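PDB 2RBD: BH2358 protein from Bacillus halodurans C-125, which is of unknown function but is probably a spore coat protein, with a helical fold of the ferritin clan. Local coordinates for residues 34-37 against 38-41; 65-68 against 69-73; 114-117 against 118-122. All coordinates share one frame; numbering follows the deposited sequence.

Contact 1 of 3, residues 34-37 against 38-41; sequences NGYR and SFIN
N34 meets S38 through the backbone: the amide N of S38 donates to O of N34 at 3.1 Å, the first of three i to i+4 bonds in this piece of helix 16-42. The side-chain amide of N34 turns to another partner, its OD1 accepting from NE of R84. G35 meets F39 in two ways. Its carbonyl O takes the amide N of F39 at 2.8 Å, with the N-H pointing at the acceptor at 160°, and the same oxygen packs over one face of the F39 ring, offset toward the rim, 3.5 Å from CG. The ring comes to this place because CG of F39 stands beside its own backbone N (chi1 -74°), which leans it back over the preceding turn. Y36 adds an aromatic neighbour, its CD1 being 4.0 Å from CD2 of F39; the two side chains cross obliquely. Both rings point into the four-helix bundle, a fold in keeping with the ferritin clan: Y36 hydrogen-bonds D110 through OH, while F39 packs on I103 of helix 100-124 and on F98 of the second subunit. With an alanine here instead of F39, the side of Y36 near CD1 and the surface around I103 would probably be left without their aromatic neighbour. The carbonyl O of Y36 receives the amide N of I40 at 2.9 Å. The carbonyl O of R37 is 3.7 Å from ND2 of N41, a nitrogen hydrogen-bonded to O of P85 and to O of G95 of the second subunit.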
loop_
_atom_site.group_PDB
_atom_site.type_symbol
_atom_site.label_atom_id
_atom_site.label_comp_id
_atom_site.label_asym_id
_atom_site.label_seq_id
_atom_site.Cartn_x
_atom_site.Cartn_y
_atom_site.Cartn_z
ATOM N N ASN A 34 18.467 13.581 6.713
ATOM C CA ASN A 34 18.580 14.465 7.861
ATOM C C ASN A 34 18.361 13.718 9.171
ATOM O O ASN A 34 19.145 13.851 10.098
ATOM C CB ASN A 34 17.579 15.609 7.699
ATOM C CG ASN A 34 17.522 16.508 8.925
ATOM O OD1 ASN A 34 18.520 17.024 9.330
ATOM N ND2 ASN A 34 16.358 16.672 9.500
ATOM N N GLY A 35 17.313 12.907 9.245
ATOM C CA GLY A 35 17.055 12.123 10.466
ATOM C C GLY A 35 18.141 11.125 10.786
ATOM O O GLY A 35 18.527 10.973 11.938
ATOM N N TYR A 36 18.645 10.457 9.761
ATOM C CA TYR A 36 19.686 9.474 9.958
ATOM C C TYR A 36 21.019 10.145 10.356
ATOM O O TYR A 36 21.771 9.586 11.115
ATOM C CB TYR A 36 19.890 8.612 8.712
ATOM C CG TYR A 36 18.777 7.653 8.401
ATOM C CD1 TYR A 36 17.529 7.745 8.995
ATOM C CD2 TYR A 36 18.945 6.722 7.405
ATOM C CE1 TYR A 36 16.494 6.846 8.653
ATOM C CE2 TYR A 36 17.922 5.832 7.066
ATOM C CZ TYR A 36 16.724 5.908 7.677
ATOM O OH TYR A 36 15.725 5.031 7.293
ATOM N N ARG A 37 21.308 11.326 9.818
ATOM C CA ARG A 37 22.472 12.077 10.287
ATOM C C ARG A 37 22.336 12.418 11.777
ATOM O O ARG A 37 23.315 12.387 12.537
ATOM C CB ARG A 37 22.644 13.305 9.416
ATOM C CG ARG A 37 23.272 12.970 8.072
ATOM C CD ARG A 37 23.270 14.194 7.179
ATOM N NE ARG A 37 24.176 14.024 6.046
ATOM C CZ ARG A 37 24.204 14.861 5.017
ATOM N NH1 ARG A 37 23.329 15.837 4.892
ATOM N NH2 ARG A 37 25.112 14.710 4.081
ATOM N N SER A 38 21.108 12.686 12.217
ATOM C CA SER A 38 20.899 12.875 13.660
ATOM C C SER A 38 21.097 11.547 14.386
ATOM O O SER A 38 21.844 11.478 15.358
ATOM C CB SER A 38 19.521 13.426 13.955
ATOM O OG SER A 38 19.392 13.666 15.344
ATOM N N PHE A 39 20.528 10.456 13.852
ATOM C CA PHE A 39 20.724 9.135 14.461
ATOM C C PHE A 39 22.191 8.733 14.599
ATOM O O PHE A 39 22.540 8.101 15.570
ATOM C CB PHE A 39 19.994 8.067 13.676
ATOM C CG PHE A 39 18.487 8.055 13.851
ATOM C CD1 PHE A 39 17.836 8.642 14.928
ATOM C CD2 PHE A 39 17.733 7.357 12.938
ATOM C CE1 PHE A 39 16.439 8.564 15.050
ATOM C CE2 PHE A 39 16.349 7.280 13.041
ATOM C CZ PHE A 39 15.713 7.899 14.094
ATOM N N ILE A 40 23.051 9.110 13.660
ATOM C CA ILE A 40 24.484 8.824 13.807
ATOM C C ILE A 40 24.998 9.371 15.138
ATOM O O ILE A 40 25.745 8.714 15.836
ATOM C CB ILE A 40 25.310 9.410 12.608
ATOM C CG1 ILE A 40 25.336 8.397 11.460
ATOM C CG2 ILE A 40 26.753 9.775 13.004
ATOM C CD1 ILE A 40 25.415 9.064 10.111
ATOM N N ASN A 41 24.566 10.576 15.486
ATOM C CA ASN A 41 24.954 11.207 16.742
ATOM C C ASN A 41 24.365 10.561 17.997
ATOM O O ASN A 41 24.925 10.716 19.084
ATOM C CB ASN A 41 24.623 12.686 16.690
ATOM C CG ASN A 41 25.582 13.460 15.776
ATOM O OD1 ASN A 41 26.763 13.155 15.757
ATOM N ND2 ASN A 41 25.097 14.460 15.077
#

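Contact 2 of 3, residues 65-68 against 69-73; sequences QLEE and LLRSN
The guanidinium of R71 has the carbonyl O of E67 over the centre of one face, 3.8 Å above its plane, with the backbone N of E68 over the same face nearer the rim. NH2 of R71 donates to OE1 of E68 at 2.8 Å in an i to i+3 salt bridge near the C-terminal end of helix 46-72. That carboxylate oxygen is approached from its anti side, the two flat groups are turned 61° apart, and the bridge is a single N-H...O bond, not a two-pronged one. With R71 bent at chi3 (-47°), NH1 also comes 3.6 Å from CB of E67. N of S72 donates to O of E68 at 3.0 Å; in one of two modelled conformers OG of S72 also reaches O of E68, at 2.7 Å, from the opposite face of the carbonyl plane. Next to it, ND2 of N73 donates to O of L69 at 2.8 Å, a nearly straight bond (169°) that occupies a carbonyl where the helix ends. The charged groups lie on the exposed side of this end, whereas L66 packs on Y25 and L70 on T22 and L26 of helix 16-42; L66 also meets F134, and L69 D129, of helix 128-155.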
loop_
_atom_site.group_PDB
_atom_site.type_symbol
_atom_site.label_atom_id
_atom_site.label_comp_id
_atom_site.label_asym_id
_atom_site.label_seq_id
_atom_site.Cartn_x
_atom_site.Cartn_y
_atom_site.Cartn_z
ATOM N N GLN A 65 20.433 10.693 -9.153
ATOM C CA GLN A 65 19.662 10.309 -10.304
ATOM C C GLN A 65 18.294 11.018 -10.382
ATOM O O GLN A 65 17.849 11.419 -11.474
ATOM C CB GLN A 65 19.446 8.806 -10.276
ATOM C CG GLN A 65 20.705 8.047 -10.449
ATOM C CD GLN A 65 20.449 6.560 -10.397
ATOM O OE1 GLN A 65 19.626 6.033 -11.167
ATOM N NE2 GLN A 65 21.111 5.879 -9.439
ATOM N N LEU A 66 17.607 11.105 -9.238
ATOM C CA LEU A 66 16.319 11.766 -9.165
ATOM C C LEU A 66 16.410 13.250 -9.490
ATOM O O LEU A 66 15.571 13.772 -10.203
ATOM C CB LEU A 66 15.712 11.590 -7.773
ATOM C CG LEU A 66 15.310 10.170 -7.408
ATOM C CD1 LEU A 66 15.290 10.021 -5.853
ATOM C CD2 LEU A 66 14.000 9.845 -8.006
ATOM N N GLU A 67 17.433 13.904 -8.953
ATOM C CA GLU A 67 17.592 15.332 -9.192
ATOM C C GLU A 67 17.905 15.574 -10.662
ATOM O O GLU A 67 17.397 16.520 -11.254
ATOM C CB GLU A 67 18.633 15.941 -8.239
ATOM C CG GLU A 67 18.108 15.949 -6.786
ATOM C CD GLU A 67 19.013 16.647 -5.790
ATOM O OE1 GLU A 67 20.249 16.693 -6.023
ATOM O OE2 GLU A 67 18.481 17.167 -4.779
ATOM N N GLU A 68 18.679 14.709 -11.282
ATOM C CA GLU A 68 18.969 14.876 -12.716
ATOM C C GLU A 68 17.703 14.688 -13.538
ATOM O O GLU A 68 17.447 15.437 -14.492
ATOM C CB GLU A 68 20.069 13.926 -13.164
ATOM C CG GLU A 68 20.332 13.950 -14.690
ATOM C CD GLU A 68 20.684 15.374 -15.231
ATOM O OE1 GLU A 68 21.359 16.169 -14.502
ATOM O OE2 GLU A 68 20.294 15.693 -16.395
ATOM N N LEU A 69 16.881 13.717 -13.170
ATOM C CA LEU A 69 15.601 13.506 -13.847
ATOM C C LEU A 69 14.711 14.715 -13.739
ATOM O O LEU A 69 14.222 15.246 -14.746
ATOM C CB LEU A 69 14.881 12.268 -13.261
ATOM C CG LEU A 69 13.493 11.953 -13.835
ATOM C CD1 LEU A 69 13.587 11.515 -15.297
ATOM C CD2 LEU A 69 12.765 10.907 -12.966
ATOM N N LEU A 70 14.526 15.201 -12.527
ATOM C CA LEU A 70 13.682 16.393 -12.338
ATOM C C LEU A 70 14.245 17.647 -12.980
ATOM O O LEU A 70 13.496 18.406 -13.610
ATOM C CB LEU A 70 13.380 16.626 -10.863
ATOM C CG LEU A 70 12.579 15.501 -10.213
ATOM C CD1 LEU A 70 12.263 15.967 -8.792
ATOM C CD2 LEU A 70 11.329 15.123 -10.976
ATOM N N ARG A 71 15.545 17.844 -12.855
ATOM C CA ARG A 71 16.172 19.047 -13.455
ATOM C C ARG A 71 16.041 19.042 -14.980
ATOM O O ARG A 71 15.893 20.107 -15.599
ATOM C CB ARG A 71 17.648 19.173 -13.068
ATOM C CG ARG A 71 17.897 19.708 -11.657
ATOM C CD ARG A 71 19.370 20.155 -11.511
ATOM N NE ARG A 71 20.225 19.108 -12.043
ATOM C CZ ARG A 71 20.854 18.201 -11.303
ATOM N NH1 ARG A 71 20.832 18.258 -9.960
ATOM N NH2 ARG A 71 21.549 17.247 -11.918
ATOM N N SER A 72 16.097 17.860 -15.602
ATOM C CA SER A 72 16.009 17.743 -17.050
ATOM C C SER A 72 14.568 17.844 -17.550
ATOM O O SER A 72 14.327 17.882 -18.746
ATOM C CB SER A 72 16.556 16.402 -17.535
ATOM O OG SER A 72 17.875 16.172 -17.089
ATOM N N ASN A 73 13.607 17.826 -16.651
ATOM C CA ASN A 73 12.210 17.841 -17.060
ATOM C C ASN A 73 11.442 19.036 -16.510
ATOM O O ASN A 73 10.229 19.070 -16.511
ATOM C CB ASN A 73 11.543 16.515 -16.657
ATOM C CG ASN A 73 11.920 15.381 -17.565
ATOM O OD1 ASN A 73 11.238 15.132 -18.558
ATOM N ND2 ASN A 73 13.014 14.697 -17.256
#

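Contact 3 of 3, residues 114-117 against 118-122; sequences GLVT and CSQII
T117 and I121 lie side by side and point the same way, CG2 of the threonine 4.1 Å from CD1 of the isoleucine. I121 holds CG1 beside its backbone N (chi1 -66°), bringing that carbon back along the helix to 3.4 Å from O of T117. The hydroxyl of T117 also stands beside the backbone N (chi1 -52°), where OG1 reaches O of K113 one turn earlier; CG2 is thereby left on the side of I121. Q120 extends beyond CG and passes aslant V116, its CG 3.3 Å from O of V116. C118 and S119 likewise lean back over the preceding turn: SG of C118 is 3.4 Å from O of G114. OG of S119 hydrogen-bonds S119 and H138 of the third subunit, placing this helix face at a subunit boundary. The backbone underneath is regular, with N of C118 to O of G114 at 2.9 Å and N of I121 to O of T117 at 3.0 Å. T117 and C118 face helix 16-42, L115 and S119 touch helix 128-155, and I121 touches both. Such an i to i+4 ladder, with side chains divided between intramolecular core and subunit interface, is consistent with a helix in a four-helix bundle of the ferritin clan, one face of which meets another subunit.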
loop_
_atom_site.group_PDB
_atom_site.type_symbol
_atom_site.label_atom_id
_atom_site.label_comp_id
_atom_site.label_asym_id
_atom_site.label_seq_id
_atom_site.Cartn_x
_atom_site.Cartn_y
_atom_site.Cartn_z
ATOM N N GLY A 114 10.016 1.903 1.858
ATOM C CA GLY A 114 10.688 2.271 0.587
ATOM C C GLY A 114 10.578 1.232 -0.499
ATOM O O GLY A 114 10.436 1.564 -1.660
ATOM N N LEU A 115 10.616 -0.044 -0.111
ATOM C CA LEU A 115 10.407 -1.156 -1.054
ATOM C C LEU A 115 9.041 -1.018 -1.720
ATOM O O LEU A 115 8.900 -1.091 -2.946
ATOM C CB LEU A 115 10.506 -2.490 -0.330
ATOM C CG LEU A 115 11.897 -2.984 0.041
ATOM C CD1 LEU A 115 11.686 -4.324 0.761
ATOM C CD2 LEU A 115 12.869 -3.094 -1.216
ATOM N N VAL A 116 8.024 -0.803 -0.876
ATOM C CA VAL A 116 6.652 -0.606 -1.336
ATOM C C VAL A 116 6.534 0.621 -2.236
ATOM O O VAL A 116 5.950 0.535 -3.317
ATOM C CB VAL A 116 5.673 -0.580 -0.167
ATOM C CG1 VAL A 116 4.257 -0.113 -0.624
ATOM C CG2 VAL A 116 5.585 -2.005 0.466
ATOM N N THR A 117 7.110 1.732 -1.826
ATOM C CA THR A 117 7.070 2.927 -2.663
ATOM C C THR A 117 7.718 2.705 -4.030
ATOM O O THR A 117 7.167 3.081 -5.059
ATOM C CB THR A 117 7.721 4.105 -1.955
ATOM O OG1 THR A 117 7.140 4.245 -0.647
ATOM C CG2 THR A 117 7.526 5.388 -2.781
ATOM N N CYS A 118 8.876 2.067 -4.063
ATOM C CA CYS A 118 9.474 1.712 -5.343
ATOM C C CYS A 118 8.522 0.912 -6.226
ATOM O O CYS A 118 8.365 1.234 -7.408
ATOM C CB CYS A 118 10.781 0.947 -5.162
ATOM S SG CYS A 118 12.164 1.952 -4.558
ATOM N N SER A 119 7.869 -0.114 -5.663
ATOM C CA SER A 119 6.956 -0.943 -6.450
ATOM C C SER A 119 5.767 -0.166 -6.959
ATOM O O SER A 119 5.311 -0.350 -8.082
ATOM C CB SER A 119 6.509 -2.152 -5.636
ATOM O OG SER A 119 7.623 -3.017 -5.390
ATOM N N GLN A 120 5.245 0.732 -6.132
ATOM C CA GLN A 120 4.166 1.627 -6.543
ATOM C C GLN A 120 4.531 2.516 -7.751
ATOM O O GLN A 120 3.721 2.629 -8.682
ATOM C CB GLN A 120 3.737 2.528 -5.381
ATOM C CG GLN A 120 3.063 1.781 -4.220
ATOM C CD GLN A 120 2.804 2.623 -2.994
ATOM O OE1 GLN A 120 1.790 2.396 -2.259
ATOM N NE2 GLN A 120 3.678 3.512 -2.708
ATOM N N ILE A 121 5.723 3.092 -7.708
ATOM C CA ILE A 121 6.197 3.952 -8.785
ATOM C C ILE A 121 6.409 3.150 -10.061
ATOM O O ILE A 121 6.030 3.603 -11.159
ATOM C CB ILE A 121 7.429 4.747 -8.356
ATOM C CG1 ILE A 121 7.045 5.741 -7.232
ATOM C CG2 ILE A 121 8.005 5.515 -9.575
ATOM C CD1 ILE A 121 8.232 6.532 -6.616
ATOM N N ILE A 122 6.996 1.970 -9.938
ATOM C CA ILE A 122 7.203 1.123 -11.119
ATOM C C ILE A 122 5.869 0.849 -11.760
ATOM O O ILE A 122 5.708 1.006 -12.982
ATOM C CB ILE A 122 7.883 -0.218 -10.766
ATOM C CG1 ILE A 122 9.306 0.028 -10.245
ATOM C CG2 ILE A 122 7.870 -1.212 -12.021
ATOM C CD1 ILE A 122 9.954 -1.213 -9.537
#

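From the N terminus, contact 1 comes first, toward the end of helix 16-42; contact 2 follows at the end of helix 46-72, and contact 3 lies on helix 100-124. Each joins adjoining turns of one helix, so none closes a loop, and they run in series without nesting or crossing. No two touch: the nearest atoms of contacts 2 and 3 are about 7 Å apart. Contacts 1 and 3 sit on opposite sides of the chain's centre, their centres about 24 Å apart. Y25 of helix 16-42 packs on residues of both contacts 2 and 3, as does F134 of helix 128-155, while contact 1 reaches helix 100-124, which carries contact 3, through Y36 and F39.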